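Local coordinates for possible marr-transcriptional regulator (Streptomyces coelicolor, PDB 4B8X), which is a MarR family transcriptional regulator of unknown function that probably binds DNA through its winged helix motif, at the interface of chains A and B. Residues are numbered along the deposited sequence; one frame, centred on the assembly and turned at random. Chains: chain A/B, Possible marr-transcriptional regulator.

Both contacts use helix 5-28 of chain B, and their C-alpha centres lie about 10 Å apart. Contact 1 straddles the two-fold axis, where this helix crosses its twin from chain A around A:Gln17 and B:Gln17. In contact 2 a neighbouring face of the helix, through B:Arg15 and B:Ile19, meets the end of helix 129-140, the segment after it and the turn at A:Met62. One helix is thus gripped by apolar packing and a flat amide stack in contact 1 and by a buttressed salt bridge and an isoleucine-alanine contact in contact 2. Contact 2 recurs with the chains exchanged, consistent with the dimer typical of MarR proteins.

Contact 1: the interface of chains A and B. Residues chain A 13-14, 17; chain B 13, 16-17, 20-21.
A:Gln17 and B:Gln17 meet face to face at the two-fold axis, their side-chain amides stacked almost parallel, with planes 6° apart. The amide carbons A:Gln17 CD and B:Gln17 CD are 3.7 Å apart, and each carbonyl oxygen OE1 lies over the partner's NE2, so the two dipoles run in opposed senses and should attract. Behind them the aliphatic stems also touch, with A:Gln17 CB 3.7 Å from B:Gln17 CG. Each side chain leaves its helix with CG anti to the backbone N (chi1 -175° in both chains), then turns off at chi2 (-92° in chain B, nearly the same in A), which lays the amide flat against its mate.

Around the stack, methyls and the thioether pack against the opposite helix. A:Ile13 uses both ends of its branched side chain. Its CG2 methyl presses on the backbone of the opposing helix, 3.6 Å from B:Gln17 N, and also reaches B:Ala16 CB at 4.0 Å. The longer branch ends in CD1, which meets B:Leu20 CD1 at 3.7 Å, the two side chains crossing at about a right angle. The two-fold mate of the CG2 contact puts B:Ile13 CG2 3.7 Å from A:Gln17 N.

A:Met14 flanks the glutamine stack. Its thioether sulfur SD rests 3.8 Å from B:Gln17 CG, while the terminal methyl CE continues to the backbone of B:Leu21, 3.7 Å from its N. The methionine runs across the glutamine stem nearly perpendicularly and may limit the movement of that stem.

All of these residues lie on helix 5-28 of their chains, and the patch is the crossing of the two copies, at the centre of the helical region that joins the two subunits of this winged-helix protein.

Contact 2: the interface of chains A and B. Residues chain A 62, 137-138, 141, 143; chain B 15, 19.
This is a mixed polar and apolar interface, in which B:Arg15 and B:Ile19 of helix 5-28 pack against A:Arg138, A:Ala141 and A:Asp143 at the C-terminal end of helix 129-140 and just beyond it, and against A:Met62 in the turn of the helix-turn-helix. It ties the C-terminal part of one subunit to the N-terminal helix of the other, an exchange that fits the dimerisation region of MarR proteins.

The polar core is a salt bridge made side-on. The guanidinium of B:Arg15 offers NE and NH2 to the two carboxylate oxygens of A:Asp143: NH2 bonds the syn lone pair of OD1 at 2.8 Å, and NE reaches OD2 at 2.8 Å from the syn side, somewhat out of the carboxylate plane. The groups are not coplanar, their planes being 40° apart. Bends at chi2 and chi3 (the second -59°) curl the arginine chain and bring this edge round to the aspartate.

Beside it, the aliphatic CD of A:Arg138 lies 3.9 Å from B:Arg15 CB, the two side chains crossing near a right angle. On the other side, B:Arg15 NH1 comes up against A:Met62, 3.9 Å from both its CB and its CG, where the turn joins helices 54-61 and 65-77.

Apolar packing completes the patch: the CD1 methyl of B:Ile19 sits 3.6 Å from A:Ala141 CB, and its CG2 branch faces A:Leu137.

The carboxylate is braced from its own chain as well, for A:Arg138 NE donates a nearly straight bond (174° at H) to the anti lone pair of A:Asp143 OD2 at 2.8 Å, giving that oxygen donors from both subunits.

Contact 1: the interface of chains A and B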
loop_
_atom_site.group_PDB
_atom_site.type_symbol
_atom_site.label_atom_id
_atom_site.label_comp_id
_atom_site.label_asym_id
_atom_site.label_seq_id
_atom_site.Cartn_x
_atom_site.Cartn_y
_atom_site.Cartn_z
ATOM N N ILE A 13 -1.850 -6.887 -6.445
ATOM C CA ILE A 13 -1.225 -5.577 -6.296
ATOM C C ILE A 13 -1.086 -5.209 -4.814
ATOM O O ILE A 13 -0.035 -4.708 -4.397
ATOM C CB ILE A 13 -2.039 -4.519 -7.086
ATOM C CG1 ILE A 13 -1.848 -4.714 -8.594
ATOM C CG2 ILE A 13 -1.614 -3.125 -6.654
ATOM C CD1 ILE A 13 -2.893 -4.044 -9.449
ATOM N N MET A 14 -2.138 -5.432 -4.029
ATOM C CA MET A 14 -2.138 -5.118 -2.590
ATOM C C MET A 14 -1.036 -5.912 -1.893
ATOM O O MET A 14 -0.278 -5.379 -1.088
ATOM C CB MET A 14 -3.516 -5.447 -1.941
ATOM C CG MET A 14 -4.688 -4.566 -2.369
ATOM S SD MET A 14 -4.533 -2.843 -1.851
ATOM C CE MET A 14 -5.738 -2.038 -2.912
ATOM N N GLN A 17 2.526 -4.817 -2.929
ATOM C CA GLN A 17 2.888 -3.567 -2.290
ATOM C C GLN A 17 3.293 -3.811 -0.832
ATOM O O GLN A 17 4.257 -3.216 -0.354
ATOM C CB GLN A 17 1.736 -2.570 -2.398
ATOM C CG GLN A 17 2.087 -1.198 -1.848
ATOM C CD GLN A 17 1.738 -0.969 -0.396
ATOM O OE1 GLN A 17 1.133 -1.786 0.252
ATOM N NE2 GLN A 17 2.139 0.188 0.115
ATOM N N ILE B 13 4.087 -0.501 -8.805
ATOM C CA ILE B 13 3.288 -1.273 -7.847
ATOM C C ILE B 13 2.742 -0.351 -6.761
ATOM O O ILE B 13 1.568 -0.451 -6.393
ATOM C CB ILE B 13 4.107 -2.428 -7.247
ATOM C CG1 ILE B 13 4.356 -3.500 -8.311
ATOM C CG2 ILE B 13 3.447 -2.996 -5.991
ATOM C CD1 ILE B 13 5.466 -4.457 -7.953
ATOM N N ALA B 16 -0.005 1.830 -8.285
ATOM C CA ALA B 16 -1.213 1.070 -8.536
ATOM C C ALA B 16 -1.963 0.792 -7.239
ATOM O O ALA B 16 -3.185 0.863 -7.217
ATOM C CB ALA B 16 -0.886 -0.229 -9.274
ATOM N N GLN B 17 -1.239 0.443 -6.187
ATOM C CA GLN B 17 -1.887 0.182 -4.908
ATOM C C GLN B 17 -2.579 1.442 -4.371
ATOM O O GLN B 17 -3.722 1.360 -3.897
ATOM C CB GLN B 17 -0.857 -0.353 -3.926
ATOM C CG GLN B 17 -1.474 -0.767 -2.606
ATOM C CD GLN B 17 -1.505 0.296 -1.521
ATOM O OE1 GLN B 17 -1.006 1.388 -1.687
ATOM N NE2 GLN B 17 -2.055 -0.067 -0.369
ATOM N N LEU B 20 -5.811 2.133 -6.622
ATOM C CA LEU B 20 -6.898 1.191 -6.379
ATOM C C LEU B 20 -7.413 1.310 -4.959
ATOM O O LEU B 20 -8.610 1.243 -4.742
ATOM C CB LEU B 20 -6.447 -0.235 -6.688
ATOM C CG LEU B 20 -6.125 -0.490 -8.153
ATOM C CD1 LEU B 20 -5.716 -1.942 -8.286
ATOM C CD2 LEU B 20 -7.278 -0.177 -9.089
ATOM N N LEU B 21 -6.538 1.462 -3.975
ATOM C CA LEU B 21 -7.001 1.608 -2.603
ATOM C C LEU B 21 -7.936 2.803 -2.471
ATOM O O LEU B 21 -8.956 2.730 -1.781
ATOM C CB LEU B 21 -5.837 1.738 -1.636
ATOM C CG LEU B 21 -6.206 1.745 -0.156
ATOM C CD1 LEU B 21 -6.892 0.445 0.241
ATOM C CD2 LEU B 21 -4.963 1.947 0.689
#

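Contact 2: the interface of chains A and B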
loop_
_atom_site.group_PDB
_atom_site.type_symbol
_atom_site.label_atom_id
_atom_site.label_comp_id
_atom_site.label_asym_id
_atom_site.label_seq_id
_atom_site.Cartn_x
_atom_site.Cartn_y
_atom_site.Cartn_z
ATOM N N MET A 62 1.242 12.166 -3.709
ATOM C CA MET A 62 -0.151 11.733 -3.581
ATOM C C MET A 62 -0.491 11.275 -2.178
ATOM O O MET A 62 -1.077 10.228 -1.962
ATOM C CB MET A 62 -0.511 10.689 -4.644
ATOM C CG MET A 62 -0.433 11.279 -6.029
ATOM S SD MET A 62 -1.722 12.508 -6.275
ATOM C CE MET A 62 -3.179 11.492 -6.423
ATOM N N LEU A 137 -3.159 2.118 -16.062
ATOM C CA LEU A 137 -3.805 2.555 -14.837
ATOM C C LEU A 137 -3.249 3.897 -14.338
ATOM O O LEU A 137 -3.986 4.802 -13.906
ATOM C CB LEU A 137 -3.652 1.450 -13.767
ATOM C CG LEU A 137 -4.423 1.640 -12.463
ATOM C CD1 LEU A 137 -5.909 1.368 -12.676
ATOM C CD2 LEU A 137 -3.878 0.712 -11.400
ATOM N N ARG A 138 -1.931 4.012 -14.401
ATOM C CA ARG A 138 -1.254 5.236 -14.007
ATOM C C ARG A 138 -1.502 6.403 -14.956
ATOM O O ARG A 138 -1.652 7.529 -14.503
ATOM C CB ARG A 138 0.243 4.980 -13.854
ATOM C CG ARG A 138 0.559 4.039 -12.717
ATOM C CD ARG A 138 2.026 3.789 -12.585
ATOM N NE ARG A 138 2.697 5.027 -12.270
ATOM C CZ ARG A 138 3.997 5.204 -12.442
ATOM N NH1 ARG A 138 4.753 4.215 -12.937
ATOM N NH2 ARG A 138 4.547 6.368 -12.130
ATOM N N ALA A 141 -4.715 7.946 -14.065
ATOM C CA ALA A 141 -4.635 8.707 -12.818
ATOM C C ALA A 141 -3.866 10.028 -12.996
ATOM O O ALA A 141 -3.773 10.801 -12.048
ATOM C CB ALA A 141 -3.962 7.877 -11.743
ATOM N N ASP A 143 -0.536 10.299 -14.031
ATOM C CA ASP A 143 0.906 10.182 -13.680
ATOM C C ASP A 143 1.845 10.602 -14.829
ATOM O O ASP A 143 3.023 10.861 -14.569
ATOM C CB ASP A 143 1.291 8.751 -13.263
ATOM C CG ASP A 143 0.735 8.337 -11.898
ATOM O OD1 ASP A 143 -0.082 9.087 -11.305
ATOM O OD2 ASP A 143 1.125 7.239 -11.405
ATOM N N ARG B 15 2.234 2.925 -6.892
ATOM C CA ARG B 15 1.190 3.789 -7.453
ATOM C C ARG B 15 -0.096 3.028 -7.697
ATOM O O ARG B 15 -1.183 3.544 -7.401
ATOM C CB ARG B 15 1.664 4.472 -8.742
ATOM C CG ARG B 15 2.655 5.611 -8.524
ATOM C CD ARG B 15 2.014 6.781 -7.816
ATOM N NE ARG B 15 0.881 7.308 -8.579
ATOM C CZ ARG B 15 -0.309 7.657 -8.089
ATOM N NH1 ARG B 15 -0.610 7.500 -6.814
ATOM N NH2 ARG B 15 -1.233 8.133 -8.897
ATOM N N ILE B 19 -3.750 4.016 -6.138
ATOM C CA ILE B 19 -4.870 4.329 -7.019
ATOM C C ILE B 19 -6.048 3.441 -6.667
ATOM O O ILE B 19 -7.170 3.911 -6.452
ATOM C CB ILE B 19 -4.459 4.166 -8.505
ATOM C CG1 ILE B 19 -3.404 5.230 -8.911
ATOM C CG2 ILE B 19 -5.650 4.234 -9.444
ATOM C CD1 ILE B 19 -2.639 4.901 -10.169
#